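Local atomic coordinates of transcriptional repressor, TetR family (PDB entry 3ANP), a protein that represses genes of fatty acid degradation as a TetR-family regulator, binding acyl-CoA in its C-terminal domain and probably DNA through its N-terminal helix-turn-helix. Residues Glu12-Ala17 against Asn48-Lys53; Arg87-Val92 against Gly129-Glu134. All blocks are in the same frame, centred on the assembly; numbering follows the deposited sequence.

Contact 1 (Glu12-Ala17 against Asn48-Lys53)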
# COMPACT_ATOMS: atom_id res chain seq x y z
N GLU A 12 -8.41 -0.55 30.42
CA GLU A 12 -7.13 -1.24 30.39
C GLU A 12 -7.28 -2.74 30.69
O GLU A 12 -6.57 -3.56 30.10
CB GLU A 12 -6.13 -0.59 31.35
CG GLU A 12 -4.67 -0.95 31.06
CD GLU A 12 -4.11 -2.06 31.96
OE1 GLU A 12 -2.97 -2.52 31.69
OE2 GLU A 12 -4.80 -2.46 32.93
N ARG A 13 -8.20 -3.10 31.57
CA ARG A 13 -8.38 -4.51 31.90
C ARG A 13 -8.97 -5.25 30.69
O ARG A 13 -8.57 -6.36 30.37
CB ARG A 13 -9.29 -4.67 33.12
CG ARG A 13 -9.29 -6.08 33.67
CD ARG A 13 -10.11 -6.21 34.95
NE ARG A 13 -11.55 -6.10 34.72
CZ ARG A 13 -12.29 -5.06 35.12
NH1 ARG A 13 -11.72 -4.04 35.76
NH2 ARG A 13 -13.60 -5.06 34.90
N ILE A 14 -9.94 -4.63 30.02
CA ILE A 14 -10.54 -5.24 28.84
C ILE A 14 -9.42 -5.39 27.78
O ILE A 14 -9.28 -6.44 27.17
CB ILE A 14 -11.68 -4.35 28.28
CG1 ILE A 14 -12.87 -4.38 29.25
CG2 ILE A 14 -12.08 -4.83 26.87
CD1 ILE A 14 -13.92 -3.31 28.99
N PHE A 15 -8.64 -4.33 27.59
CA PHE A 15 -7.54 -4.37 26.64
C PHE A 15 -6.59 -5.53 26.94
O PHE A 15 -6.25 -6.34 26.06
CB PHE A 15 -6.78 -3.04 26.66
CG PHE A 15 -5.55 -3.04 25.79
CD1 PHE A 15 -4.29 -3.25 26.35
CD2 PHE A 15 -5.65 -2.85 24.42
CE1 PHE A 15 -3.15 -3.29 25.55
CE2 PHE A 15 -4.52 -2.89 23.61
CZ PHE A 15 -3.26 -3.11 24.18
N ARG A 16 -6.15 -5.62 28.19
CA ARG A 16 -5.24 -6.70 28.57
C ARG A 16 -5.84 -8.06 28.34
O ARG A 16 -5.16 -8.97 27.82
CB ARG A 16 -4.83 -6.57 30.04
CG ARG A 16 -3.90 -5.40 30.29
CD ARG A 16 -3.17 -5.52 31.63
NE ARG A 16 -4.07 -5.30 32.75
CZ ARG A 16 -4.56 -6.25 33.53
NH1 ARG A 16 -4.23 -7.52 33.33
NH2 ARG A 16 -5.39 -5.93 34.52
N ALA A 17 -7.10 -8.21 28.72
CA ALA A 17 -7.81 -9.48 28.56
C ALA A 17 -7.86 -9.89 27.08
O ALA A 17 -7.60 -11.04 26.74
CB ALA A 17 -9.21 -9.36 29.11
N ASN A 48 -18.95 -1.23 24.25
CA ASN A 48 -18.99 0.18 24.60
C ASN A 48 -17.57 0.73 24.60
O ASN A 48 -17.35 1.88 24.23
CB ASN A 48 -19.63 0.40 25.98
CG ASN A 48 -21.12 0.18 25.97
OD1 ASN A 48 -21.78 0.46 24.97
ND2 ASN A 48 -21.67 -0.31 27.07
N TYR A 49 -16.62 -0.10 24.99
CA TYR A 49 -15.22 0.33 25.03
C TYR A 49 -14.49 0.14 23.70
O TYR A 49 -13.67 0.98 23.32
CB TYR A 49 -14.48 -0.42 26.14
CG TYR A 49 -14.79 0.15 27.52
CD1 TYR A 49 -13.97 1.12 28.09
CD2 TYR A 49 -15.95 -0.22 28.21
CE1 TYR A 49 -14.28 1.71 29.32
CE2 TYR A 49 -16.27 0.35 29.44
CZ TYR A 49 -15.43 1.32 29.98
OH TYR A 49 -15.73 1.90 31.19
N TYR A 50 -14.80 -0.96 23.01
CA TYR A 50 -14.21 -1.32 21.71
C TYR A 50 -15.36 -1.78 20.81
O TYR A 50 -15.78 -2.93 20.87
CB TYR A 50 -13.19 -2.45 21.91
CG TYR A 50 -11.94 -2.00 22.67
CD1 TYR A 50 -10.96 -1.23 22.03
CD2 TYR A 50 -11.77 -2.32 24.02
CE1 TYR A 50 -9.85 -0.77 22.72
CE2 TYR A 50 -10.64 -1.86 24.72
CZ TYR A 50 -9.69 -1.09 24.06
OH TYR A 50 -8.60 -0.59 24.74
N PRO A 51 -15.88 -0.88 19.96
CA PRO A 51 -16.99 -1.14 19.03
C PRO A 51 -16.78 -2.30 18.08
O PRO A 51 -17.74 -2.88 17.58
CB PRO A 51 -17.13 0.19 18.29
CG PRO A 51 -16.62 1.19 19.26
CD PRO A 51 -15.41 0.51 19.83
N TYR A 52 -15.52 -2.64 17.81
CA TYR A 52 -15.20 -3.77 16.95
C TYR A 52 -13.85 -4.30 17.43
O TYR A 52 -13.05 -3.53 17.97
CB TYR A 52 -15.18 -3.36 15.46
CG TYR A 52 -14.46 -2.06 15.14
CD1 TYR A 52 -13.12 -2.06 14.73
CD2 TYR A 52 -15.12 -0.84 15.24
CE1 TYR A 52 -12.46 -0.86 14.43
CE2 TYR A 52 -14.48 0.35 14.95
CZ TYR A 52 -13.15 0.34 14.55
OH TYR A 52 -12.52 1.53 14.29
N LYS A 53 -13.61 -5.60 17.27
CA LYS A 53 -12.37 -6.23 17.75
C LYS A 53 -11.07 -5.56 17.30
O LYS A 53 -10.10 -5.50 18.07
CB LYS A 53 -12.34 -7.71 17.34
CG LYS A 53 -13.27 -8.64 18.14
CD LYS A 53 -13.42 -10.01 17.46
CE LYS A 53 -12.06 -10.66 17.18
NZ LYS A 53 -12.20 -11.94 16.40
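Ile14 and Tyr49 lie nearest across this contact, their CA atoms 8.2 Å apart, where the first helix of the chain passes the end of helix 43-49. Tyr50 is the first residue there to leave helical backbone angles. Its side chain and that of Tyr49 both start toward residues 12-17. Ile14 meets the two tyrosines with separate branches. Its CD1 methyl reaches CD2 of the Tyr49 ring at 3.8 Å, and the two side chains cross at about a right angle. Its CG2 methyl lies at the edge of the Tyr50 ring, near the ring plane, 3.8 Å from Tyr50 CD2. The isoleucine holds CG1 anti to its carbonyl carbon and CG2 anti to its backbone N (chi1 -70°), which sends one branch to each ring. Ile14 and Tyr50 run past each other in opposite directions. The tyrosine extends to Phe15, where Tyr50 OH sits 3.6 Å from Phe15 CB and 3.7 Å from Phe15 CD2. This hydroxyl makes its hydrogen bond to Asp59 of helix 54-77, which fixes the far end of the ring. Val56 of the same helix touches both Phe15 and Tyr50. With an alanine in place of Ile14 both methyls are gone, and this would probably open a gap beside the Tyr49 and Tyr50 rings and set them less firmly against the N-terminal helix. No hydrogen bond joins the two segments directly. Arg11, on the same N-terminal helix, adds a hydrogen bond to Tyr49 O and a cation-pi contact to Tyr50. The predicted DNA-binding motif ends at Tyr50. Its last helix thus meets the N-terminal helix through side-chain packing and a polar tie, while the hydroxyl of the buried Tyr50 is satisfied by Asp59 on helix 54-77.

Contact 2 (Arg87-Val92 against Gly129-Glu134)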
# COMPACT_ATOMS: atom_id res chain seq x y z
N ARG A 87 17.12 4.92 8.90
CA ARG A 87 17.51 3.52 8.68
C ARG A 87 17.20 2.70 9.93
O ARG A 87 16.73 1.57 9.84
CB ARG A 87 19.01 3.38 8.38
CG ARG A 87 19.46 3.93 7.05
CD ARG A 87 20.78 3.26 6.64
NE ARG A 87 21.31 3.81 5.39
CZ ARG A 87 21.93 4.98 5.29
NH1 ARG A 87 22.11 5.73 6.37
NH2 ARG A 87 22.38 5.40 4.12
N HIS A 88 17.49 3.28 11.09
CA HIS A 88 17.24 2.59 12.36
C HIS A 88 15.75 2.33 12.54
O HIS A 88 15.33 1.22 12.90
CB HIS A 88 17.74 3.44 13.52
CG HIS A 88 17.38 2.90 14.87
ND1 HIS A 88 18.05 1.84 15.44
CD2 HIS A 88 16.40 3.24 15.74
CE1 HIS A 88 17.51 1.56 16.61
NE2 HIS A 88 16.50 2.40 16.82
N LEU A 89 14.94 3.35 12.29
CA LEU A 89 13.50 3.21 12.45
C LEU A 89 12.94 2.06 11.63
O LEU A 89 12.14 1.26 12.13
CB LEU A 89 12.80 4.51 12.06
CG LEU A 89 11.26 4.50 12.01
CD1 LEU A 89 10.68 4.16 13.36
CD2 LEU A 89 10.78 5.86 11.56
N PHE A 90 13.36 1.95 10.38
CA PHE A 90 12.83 0.89 9.55
C PHE A 90 13.37 -0.46 9.94
O PHE A 90 12.68 -1.46 9.83
CB PHE A 90 13.08 1.23 8.07
CG PHE A 90 12.21 2.35 7.60
CD1 PHE A 90 10.83 2.16 7.47
CD2 PHE A 90 12.73 3.62 7.40
CE1 PHE A 90 9.99 3.23 7.16
CE2 PHE A 90 11.90 4.69 7.09
CZ PHE A 90 10.53 4.50 6.97
N ARG A 91 14.60 -0.48 10.44
CA ARG A 91 15.19 -1.73 10.91
C ARG A 91 14.34 -2.23 12.09
O ARG A 91 13.93 -3.39 12.13
CB ARG A 91 16.64 -1.46 11.36
CG ARG A 91 17.63 -2.59 11.14
CD ARG A 91 19.00 -2.01 10.75
NE ARG A 91 19.49 -1.03 11.72
CZ ARG A 91 20.15 0.09 11.40
NH1 ARG A 91 20.40 0.38 10.13
NH2 ARG A 91 20.55 0.92 12.35
N VAL A 92 14.07 -1.36 13.05
CA VAL A 92 13.28 -1.75 14.21
C VAL A 92 11.83 -2.05 13.81
O VAL A 92 11.18 -2.93 14.38
CB VAL A 92 13.33 -0.67 15.31
CG1 VAL A 92 12.22 -0.90 16.33
CG2 VAL A 92 14.71 -0.72 15.99
N GLY A 129 3.47 8.26 9.06
CA GLY A 129 3.90 9.29 8.11
C GLY A 129 4.42 10.54 8.80
O GLY A 129 5.47 11.09 8.42
N ASP A 130 3.69 11.00 9.81
CA ASP A 130 4.08 12.19 10.55
C ASP A 130 5.35 11.99 11.37
O ASP A 130 6.15 12.91 11.52
CB ASP A 130 2.92 12.67 11.45
CG ASP A 130 1.74 13.20 10.65
OD1 ASP A 130 1.91 13.60 9.48
OD2 ASP A 130 0.62 13.23 11.20
N LEU A 131 5.56 10.79 11.92
CA LEU A 131 6.80 10.52 12.66
C LEU A 131 7.99 10.61 11.67
O LEU A 131 9.05 11.19 11.96
CB LEU A 131 6.75 9.12 13.30
CG LEU A 131 8.05 8.65 13.98
CD1 LEU A 131 8.56 9.72 14.93
CD2 LEU A 131 7.82 7.33 14.75
N ILE A 132 7.82 10.03 10.48
CA ILE A 132 8.89 10.09 9.48
C ILE A 132 9.17 11.56 9.12
O ILE A 132 10.33 11.98 8.99
CB ILE A 132 8.51 9.29 8.21
CG1 ILE A 132 8.50 7.79 8.54
CG2 ILE A 132 9.49 9.59 7.06
CD1 ILE A 132 7.85 6.94 7.48
N ALA A 133 8.11 12.35 8.99
CA ALA A 133 8.28 13.77 8.66
C ALA A 133 9.15 14.48 9.70
O ALA A 133 9.89 15.41 9.35
CB ALA A 133 6.91 14.46 8.56
N GLU A 134 9.07 14.06 10.96
CA GLU A 134 9.89 14.70 12.00
C GLU A 134 11.38 14.43 11.74
O GLU A 134 12.22 15.26 12.06
CB GLU A 134 9.53 14.18 13.40
CG GLU A 134 8.20 14.70 13.98
CD GLU A 134 7.90 14.11 15.36
OE1 GLU A 134 8.85 13.90 16.15
OE2 GLU A 134 6.72 13.87 15.67
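Phe90 carries its CG anti to the carbonyl carbon (chi1 -71°), and Ile132 does the same with its CG1 (chi1 -70°). The first bonds of both side chains point neither at the other helix nor from it, yet their ends come together. The CD1 methyl of Ile132 lies at the edge of the Phe90 ring, near its plane, 3.7 Å from Phe90 CZ. The two side chains cross at about a right angle. Leu89 points toward the other helix and divides its branches. Leu89 CD2 lies 4.2 Å from Ile132 CG1, and Leu89 CD1 approaches Leu131 CD2 more loosely, at 4.5 Å. All four residues are buried, and the contact across the two segments is wholly apolar. The segment axes approach to 11.8 Å, and the contact is made by the outer ends of the side chains. Leu158 of helix 151-172 touches both Phe90 and Ile132. Leu131 also packs on Leu65 and Val72 of helix 54-77. The side chain of Ile132 is about 8 Å from the bound dodecyl-CoA, so the contact lies close to the acyl-CoA site. The two helices run nearly antiparallel, at 150°. This is the interior of the all-helical C-terminal domain of TetR-family repressors, where packed helices enclose the ligand pocket, here occupied by dodecyl-CoA.

How the contacts relate
From the N terminus, the chain runs through helix 3-25 and the predicted helix-turn-helix before residues 48-53 return to residues 12-17. Contact 1 so closes a loop of 30 residues, 21 of them helical. Helix 54-77 then carries the chain into the C-terminal domain. There contact 2 joins helix 82-99 to helix 128-142 and closes a second loop, of 36 residues. The loops follow in series and neither nest nor cross. The centres of contact 1 and contact 2 are about 29 Å apart. The nearest atoms of contact 1 and contact 2 are about 17 Å apart. Helix 54-77 touches side chains of both, so it links the predicted DNA-binding part with the part that holds the ligand.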